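Local coordinates for Ifi204 (PDB 5YZW), which probably senses DNA in innate immunity, binding it through a HIN domain of the interferon-inducible PYHIN family, at residues P106-L111 and G145-V150; G122-N127 and Y138-D143; R132-Y137 and V150-L155. One frame throughout, in Å; residues are numbered along the deposited sequence.

How the contacts relate
All three contacts reach the same curled mixed sheet of the HIN domain, in the second of its two OB-like halves. Contact 2 pairs strands 119-132 and 135-142, contact 3 pairs 135-142 with 145-151 beside the turn that joins 119-132 to 135-142, both antiparallel, and contact 1 brings helix 108-112 onto the start of strand 145-151. Contacts 1 and 2 are close neighbours, their centres about 7 Å apart; Ile108 CD1 lies 3.5 Å from Gly141 CA, and Val149 N probably bonds Tyr138 O at 2.7 Å. Contact 3 lies about 18 Å between centres from contact 1 and about 17 Å from contact 2; it shares Val150 with contact 1.

Contact 1: P106-L111 and G145-V150; sequences PKISYL and GKMEVV
The short helix 108-112, which follows the linker between the two OB-like halves of the HIN domain, sits on the first residues of strand 145-151, with Ile108 and Leu111, one helical turn apart, facing Met147. Ile108 does most of the touching. Its CD1 reaches Gly145 O at 3.5 Å and Met147 CG at 3.7 Å, while CG2, anti to the backbone N, packs on the Gly145-Lys146 peptide, 3.7 Å from Lys146 N. The side chains of Ile108 and Met147 slide past each other in opposite directions. Gly145 has no side chain, and a beta carbon there would come tight against Ile108 CG2, so the helix can approach the strand closely.

In the OB-type sheet this strand lies between 135-142 and 180-183, and Met147 turns inward from it, also touching Ile140, Leu173 and Leu182. Its CG stands between the backbone N and the carbonyl carbon (chi1 49°). The sulfur SD, carried on from CG by an extended chi2, meets Leu111 CD1 at 3.9 Å, the two side chains crossing at about a right angle. An alanine at Ile108 would probably open a gap beside Met147 CG and Gly145 O, giving the methionine more freedom to turn. Polar bonds around the start of the helix fix its place: Ile108 N is held by Asp142 OD2, Ser109 N by Thr144 OG1, and Lys107, at the N-cap position, forms a salt bridge with Asp143 through NZ.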
# COMPACT_ATOMS: atom_id res chain seq x y z
N PRO A 106 10.00 2.25 -5.66
CA PRO A 106 11.22 1.49 -5.96
C PRO A 106 11.48 1.44 -7.46
O PRO A 106 10.54 1.31 -8.26
CB PRO A 106 10.92 0.08 -5.40
CG PRO A 106 9.62 0.18 -4.66
CD PRO A 106 8.91 1.40 -5.15
N LYS A 107 12.74 1.56 -7.84
CA LYS A 107 13.08 1.41 -9.26
C LYS A 107 12.96 -0.05 -9.67
O LYS A 107 13.25 -0.97 -8.89
CB LYS A 107 14.48 1.95 -9.56
CG LYS A 107 14.63 3.46 -9.27
CD LYS A 107 14.97 4.25 -10.52
CE LYS A 107 14.40 5.67 -10.47
NZ LYS A 107 14.93 6.54 -11.55
N ILE A 108 12.50 -0.27 -10.90
CA ILE A 108 12.24 -1.63 -11.38
C ILE A 108 13.48 -2.50 -11.24
O ILE A 108 13.41 -3.66 -10.80
CB ILE A 108 11.71 -1.59 -12.82
CG1 ILE A 108 10.31 -0.97 -12.84
CG2 ILE A 108 11.74 -2.98 -13.47
CD1 ILE A 108 9.51 -1.28 -14.07
N SER A 109 14.65 -1.96 -11.60
CA SER A 109 15.89 -2.72 -11.48
C SER A 109 16.12 -3.15 -10.04
O SER A 109 16.64 -4.24 -9.78
CB SER A 109 17.08 -1.91 -11.98
OG SER A 109 17.16 -0.65 -11.34
N TYR A 110 15.75 -2.30 -9.08
CA TYR A 110 15.92 -2.64 -7.68
C TYR A 110 14.98 -3.76 -7.26
O TYR A 110 15.32 -4.57 -6.38
CB TYR A 110 15.70 -1.41 -6.80
CG TYR A 110 15.77 -1.70 -5.32
CD1 TYR A 110 16.99 -1.89 -4.69
CD2 TYR A 110 14.62 -1.79 -4.57
CE1 TYR A 110 17.05 -2.15 -3.33
CE2 TYR A 110 14.67 -2.06 -3.22
CZ TYR A 110 15.89 -2.24 -2.60
OH TYR A 110 15.94 -2.50 -1.25
N LEU A 111 13.79 -3.83 -7.86
CA LEU A 111 12.86 -4.91 -7.56
C LEU A 111 13.43 -6.26 -8.00
O LEU A 111 13.14 -7.28 -7.36
CB LEU A 111 11.52 -4.67 -8.23
CG LEU A 111 10.68 -3.54 -7.65
CD1 LEU A 111 9.28 -3.61 -8.23
CD2 LEU A 111 10.63 -3.65 -6.13
N GLY A 145 14.13 -0.49 -16.24
CA GLY A 145 13.69 -1.79 -16.71
C GLY A 145 12.19 -1.81 -16.97
O GLY A 145 11.52 -0.77 -16.94
N LYS A 146 11.69 -3.02 -17.21
CA LYS A 146 10.29 -3.24 -17.57
C LYS A 146 9.81 -4.52 -16.89
O LYS A 146 10.59 -5.44 -16.66
CB LYS A 146 10.11 -3.37 -19.10
CG LYS A 146 10.45 -2.12 -19.90
CD LYS A 146 11.67 -2.36 -20.81
CE LYS A 146 12.19 -1.06 -21.40
NZ LYS A 146 12.96 -1.27 -22.66
N MET A 147 8.51 -4.56 -16.57
CA MET A 147 7.90 -5.75 -16.00
C MET A 147 6.40 -5.70 -16.25
O MET A 147 5.87 -4.74 -16.82
CB MET A 147 8.22 -5.90 -14.50
CG MET A 147 7.99 -4.64 -13.67
SD MET A 147 8.42 -4.76 -11.89
CE MET A 147 8.27 -6.51 -11.57
N GLU A 148 5.71 -6.76 -15.83
CA GLU A 148 4.27 -6.90 -15.99
C GLU A 148 3.59 -6.73 -14.65
O GLU A 148 4.07 -7.25 -13.63
CB GLU A 148 3.89 -8.27 -16.56
CG GLU A 148 4.13 -8.49 -18.01
CD GLU A 148 3.65 -9.87 -18.44
OE1 GLU A 148 3.62 -10.78 -17.58
OE2 GLU A 148 3.30 -10.04 -19.63
N VAL A 149 2.47 -6.02 -14.63
CA VAL A 149 1.54 -6.05 -13.52
C VAL A 149 0.41 -6.99 -13.90
O VAL A 149 -0.25 -6.79 -14.93
CB VAL A 149 1.01 -4.65 -13.17
CG1 VAL A 149 0.03 -4.73 -12.01
CG2 VAL A 149 2.17 -3.72 -12.82
N VAL A 150 0.20 -8.03 -13.11
CA VAL A 150 -0.84 -9.02 -13.38
C VAL A 150 -2.02 -8.72 -12.47
O VAL A 150 -1.90 -8.75 -11.24
CB VAL A 150 -0.33 -10.45 -13.19
CG1 VAL A 150 -1.42 -11.46 -13.55
CG2 VAL A 150 0.90 -10.69 -14.06

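Contact 2: G122-N127 and Y138-D143; sequences GEYLVN and YGIGDD
Strands 119-132 and 135-142 form a beta hairpin in the curled OB-like sheet, and here Val126 and Ile140 face each other as an antiparallel non-hydrogen-bonded pair. The short strand segments cross at 128°, well away from a straight antiparallel run, as suits a strongly coiled sheet.

Among the backbone bonds, Asn127 N to Gly139 O is short and nearly straight, 2.8 Å with 173° at the hydrogen. Gly141 N to Leu125 O is weak at 3.3 Å. The same two carbonyls take CA-H...O contacts, Leu125 O from Ile140 CA and Gly139 O from Val126 CA.

The apolar contacts lie mostly on the buried face. In Ile140, chi1 sets CG1 between the backbone N and the carbonyl carbon, and the extended chi2 (167°) carries CD1 over one face of the Tyr124 ring, 4.1 Å from the centroid in a CH-pi contact. Val126 CG1 packs obliquely on the Tyr138 ring, 3.6 Å from CD1. The far end of Tyr124 is fixed outside the hairpin pair, its OH bonded to Pro106 O, and Ile108 and Leu111 also touch this side chain.

Asp142 OD2 lies at the edge of the Tyr124 ring, while OD1 of the same carboxylate is paired with Thr144 OG1. At Gly139 a beta carbon would clash with Asn127 OD1, and that oxygen already stands 3.2 Å from Gly139 O, two acceptors side by side.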
# COMPACT_ATOMS: atom_id res chain seq x y z
N GLY A 122 4.08 1.35 -5.35
CA GLY A 122 4.80 2.21 -6.27
C GLY A 122 3.88 2.77 -7.33
O GLY A 122 2.78 2.26 -7.57
N GLU A 123 4.35 3.86 -7.95
CA GLU A 123 3.64 4.51 -9.04
C GLU A 123 4.46 4.36 -10.31
O GLU A 123 5.61 4.81 -10.36
CB GLU A 123 3.40 5.99 -8.75
CG GLU A 123 2.77 6.28 -7.41
CD GLU A 123 2.55 7.76 -7.19
OE1 GLU A 123 2.11 8.14 -6.08
OE2 GLU A 123 2.82 8.55 -8.12
N TYR A 124 3.87 3.77 -11.34
CA TYR A 124 4.59 3.45 -12.56
C TYR A 124 3.77 3.85 -13.79
O TYR A 124 2.54 3.94 -13.74
CB TYR A 124 4.94 1.96 -12.63
CG TYR A 124 5.75 1.47 -11.47
CD1 TYR A 124 7.13 1.63 -11.44
CD2 TYR A 124 5.14 0.88 -10.37
CE1 TYR A 124 7.88 1.19 -10.38
CE2 TYR A 124 5.89 0.44 -9.29
CZ TYR A 124 7.26 0.60 -9.30
OH TYR A 124 8.02 0.17 -8.22
N LEU A 125 4.48 4.09 -14.89
CA LEU A 125 3.87 4.37 -16.18
C LEU A 125 3.57 3.07 -16.90
O LEU A 125 4.42 2.18 -16.97
CB LEU A 125 4.78 5.24 -17.04
CG LEU A 125 4.98 6.70 -16.61
CD1 LEU A 125 6.22 6.84 -15.72
CD2 LEU A 125 5.07 7.61 -17.83
N VAL A 126 2.35 2.95 -17.43
CA VAL A 126 1.94 1.78 -18.19
C VAL A 126 2.22 2.02 -19.67
O VAL A 126 1.99 3.12 -20.18
CB VAL A 126 0.45 1.48 -17.96
CG1 VAL A 126 0.09 0.10 -18.49
CG2 VAL A 126 0.10 1.62 -16.47
N ASN A 127 2.71 0.99 -20.36
CA ASN A 127 3.02 1.12 -21.78
C ASN A 127 2.31 0.10 -22.66
O ASN A 127 2.33 0.26 -23.89
CB ASN A 127 4.54 1.03 -22.00
CG ASN A 127 5.14 -0.28 -21.51
OD1 ASN A 127 4.63 -1.36 -21.78
ND2 ASN A 127 6.25 -0.17 -20.77
N TYR A 138 -0.53 -5.59 -17.49
CA TYR A 138 -0.06 -4.23 -17.77
C TYR A 138 1.46 -4.25 -17.86
O TYR A 138 2.14 -4.51 -16.87
CB TYR A 138 -0.51 -3.25 -16.70
CG TYR A 138 -2.00 -2.99 -16.64
CD1 TYR A 138 -2.59 -2.09 -17.52
CD2 TYR A 138 -2.80 -3.58 -15.67
CE1 TYR A 138 -3.94 -1.82 -17.47
CE2 TYR A 138 -4.16 -3.31 -15.60
CZ TYR A 138 -4.72 -2.43 -16.51
OH TYR A 138 -6.07 -2.14 -16.47
N GLY A 139 2.00 -3.98 -19.05
CA GLY A 139 3.42 -3.70 -19.18
C GLY A 139 3.74 -2.36 -18.53
O GLY A 139 3.16 -1.33 -18.91
N ILE A 140 4.64 -2.35 -17.55
CA ILE A 140 5.09 -1.12 -16.92
C ILE A 140 6.60 -1.02 -17.07
O ILE A 140 7.30 -2.01 -17.27
CB ILE A 140 4.71 -1.01 -15.42
CG1 ILE A 140 5.43 -2.09 -14.60
CG2 ILE A 140 3.20 -1.08 -15.23
CD1 ILE A 140 5.36 -1.87 -13.07
N GLY A 141 7.11 0.21 -16.94
CA GLY A 141 8.54 0.43 -17.03
C GLY A 141 8.96 1.74 -16.40
O GLY A 141 8.15 2.59 -16.03
N ASP A 142 10.28 1.89 -16.29
CA ASP A 142 10.92 3.14 -15.89
C ASP A 142 12.28 3.20 -16.59
O ASP A 142 12.57 2.42 -17.50
CB ASP A 142 11.01 3.25 -14.36
CG ASP A 142 11.83 2.13 -13.71
OD1 ASP A 142 12.63 1.47 -14.40
OD2 ASP A 142 11.65 1.89 -12.49
N ASP A 143 13.12 4.14 -16.16
CA ASP A 143 14.45 4.33 -16.73
C ASP A 143 15.45 3.26 -16.27
O ASP A 143 16.66 3.46 -16.42
CB ASP A 143 14.98 5.72 -16.36
CG ASP A 143 14.85 6.02 -14.88
OD1 ASP A 143 13.95 5.45 -14.23
OD2 ASP A 143 15.65 6.83 -14.36

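Contact 3: R132-Y137 and V150-L155; sequences RNKFIY and VVYGRL
This is the pairing of strands 135-142 and 145-151, a beta hairpin of the OB-like sheet, at the end where a type I' turn from Arg132 to Phe135 leads in from strand 119-132. Ile136 and Val151 form the antiparallel hydrogen-bonded pair: Ile136 N gives to Val151 O at 2.8 Å and Val151 N to Ile136 O at 2.9 Å, both donors in the plane of the carbonyl they meet. Their side chains run alongside on one face, Ile136 CG2 3.5 Å from Val151 CB, and both also touch Thr156.

On the face of Val150 and Tyr137, Val150 CG2 lies 3.9 Å from Tyr137 CD2, and its CG1 meets the edge of the neighbouring Phe135 ring. Over the centre of one Phe135 face lies Tyr152 CD1; the two rings are oblique, with planes at 37° and centroids 4.5 Å apart. The Tyr137 ring, in turn, has Arg132 NH2 above its centre.

Beyond the paired strands, Lys134 runs beside Tyr152, both pointing the same way. The lysine chain bends at chi3 and chi4, and its NZ turns back to bond Asn133 O from above the carbonyl plane. Nearer the backbone, Lys134 CB packs 3.5 Å from Tyr152 CE1.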
# COMPACT_ATOMS: atom_id res chain seq x y z
N ARG A 132 -6.38 -11.75 -21.18
CA ARG A 132 -6.53 -13.12 -21.55
C ARG A 132 -7.00 -14.00 -20.42
O ARG A 132 -6.35 -14.14 -19.42
CB ARG A 132 -5.30 -13.72 -22.25
CG ARG A 132 -3.93 -13.40 -21.69
CD ARG A 132 -2.80 -14.05 -22.50
NE ARG A 132 -1.52 -13.98 -21.81
CZ ARG A 132 -0.63 -13.00 -21.96
NH1 ARG A 132 -0.89 -12.00 -22.78
NH2 ARG A 132 0.51 -13.01 -21.29
N ASN A 133 -8.16 -14.59 -20.61
CA ASN A 133 -8.74 -15.50 -19.61
C ASN A 133 -8.93 -14.81 -18.26
O ASN A 133 -8.49 -15.31 -17.23
CB ASN A 133 -7.90 -16.77 -19.46
CG ASN A 133 -7.71 -17.50 -20.78
OD1 ASN A 133 -7.03 -17.01 -21.68
ND2 ASN A 133 -8.33 -18.67 -20.90
N LYS A 134 -9.63 -13.67 -18.28
CA LYS A 134 -10.04 -12.90 -17.09
C LYS A 134 -8.87 -12.16 -16.43
O LYS A 134 -9.09 -11.25 -15.62
CB LYS A 134 -10.76 -13.80 -16.07
CG LYS A 134 -11.54 -15.02 -16.63
CD LYS A 134 -12.02 -15.99 -15.54
CE LYS A 134 -10.89 -16.81 -14.92
NZ LYS A 134 -9.90 -17.38 -15.87
N PHE A 135 -7.64 -12.43 -16.80
CA PHE A 135 -6.53 -11.70 -16.22
C PHE A 135 -6.28 -10.54 -17.09
O PHE A 135 -6.67 -10.58 -18.21
CB PHE A 135 -5.27 -12.54 -16.24
CG PHE A 135 -5.30 -13.69 -15.32
CD1 PHE A 135 -6.06 -14.77 -15.60
CD2 PHE A 135 -4.60 -13.66 -14.16
CE1 PHE A 135 -6.12 -15.82 -14.75
CE2 PHE A 135 -4.66 -14.70 -13.31
CZ PHE A 135 -5.42 -15.79 -13.60
N ILE A 136 -5.61 -9.52 -16.59
CA ILE A 136 -5.20 -8.37 -17.38
C ILE A 136 -3.76 -8.01 -17.04
O ILE A 136 -3.40 -7.86 -15.86
CB ILE A 136 -6.16 -7.18 -17.19
CG1 ILE A 136 -5.54 -5.90 -17.71
CG2 ILE A 136 -6.54 -7.04 -15.75
CD1 ILE A 136 -6.56 -4.86 -17.91
N TYR A 137 -2.94 -7.89 -18.08
CA TYR A 137 -1.49 -7.76 -17.97
C TYR A 137 -1.11 -6.35 -18.40
O TYR A 137 -1.34 -5.97 -19.55
CB TYR A 137 -0.78 -8.80 -18.85
CG TYR A 137 -1.11 -10.25 -18.52
CD1 TYR A 137 -2.28 -10.84 -19.00
CD2 TYR A 137 -0.27 -11.01 -17.72
CE1 TYR A 137 -2.59 -12.16 -18.69
CE2 TYR A 137 -0.57 -12.33 -17.41
CZ TYR A 137 -1.73 -12.90 -17.90
OH TYR A 137 -2.03 -14.22 -17.59
N VAL A 150 0.20 -8.03 -13.11
CA VAL A 150 -0.84 -9.02 -13.38
C VAL A 150 -2.02 -8.72 -12.47
O VAL A 150 -1.90 -8.75 -11.24
CB VAL A 150 -0.33 -10.45 -13.19
CG1 VAL A 150 -1.42 -11.46 -13.55
CG2 VAL A 150 0.90 -10.69 -14.06
N VAL A 151 -3.16 -8.40 -13.07
CA VAL A 151 -4.37 -8.06 -12.34
C VAL A 151 -5.43 -9.12 -12.63
O VAL A 151 -5.67 -9.47 -13.79
CB VAL A 151 -4.86 -6.65 -12.69
CG1 VAL A 151 -6.15 -6.33 -11.94
CG2 VAL A 151 -3.78 -5.63 -12.33
N TYR A 152 -6.05 -9.62 -11.57
CA TYR A 152 -7.17 -10.54 -11.66
C TYR A 152 -8.23 -10.14 -10.64
O TYR A 152 -7.91 -9.66 -9.55
CB TYR A 152 -6.71 -11.97 -11.38
CG TYR A 152 -7.81 -12.98 -11.53
CD1 TYR A 152 -8.19 -13.43 -12.79
CD2 TYR A 152 -8.49 -13.47 -10.42
CE1 TYR A 152 -9.20 -14.35 -12.94
CE2 TYR A 152 -9.50 -14.40 -10.56
CZ TYR A 152 -9.85 -14.83 -11.82
OH TYR A 152 -10.86 -15.75 -11.97
N GLY A 153 -9.50 -10.35 -10.98
CA GLY A 153 -10.57 -10.14 -10.01
C GLY A 153 -11.03 -8.71 -9.87
O GLY A 153 -11.07 -7.97 -10.86
N ARG A 154 -11.36 -8.29 -8.64
CA ARG A 154 -12.04 -7.01 -8.44
C ARG A 154 -11.30 -5.85 -9.10
O ARG A 154 -11.93 -4.94 -9.65
CB ARG A 154 -12.24 -6.74 -6.94
CG ARG A 154 -10.97 -6.39 -6.17
CD ARG A 154 -11.27 -6.14 -4.67
NE ARG A 154 -10.09 -6.47 -3.87
CZ ARG A 154 -9.07 -5.64 -3.71
NH1 ARG A 154 -9.10 -4.43 -4.26
NH2 ARG A 154 -8.01 -6.01 -3.02
N LEU A 155 -9.97 -5.89 -9.10
CA LEU A 155 -9.21 -4.77 -9.65
C LEU A 155 -9.19 -4.75 -11.18
O LEU A 155 -8.61 -3.81 -11.75
CB LEU A 155 -7.77 -4.78 -9.10
CG LEU A 155 -7.61 -4.32 -7.63
CD1 LEU A 155 -6.16 -4.37 -7.17
CD2 LEU A 155 -8.17 -2.92 -7.40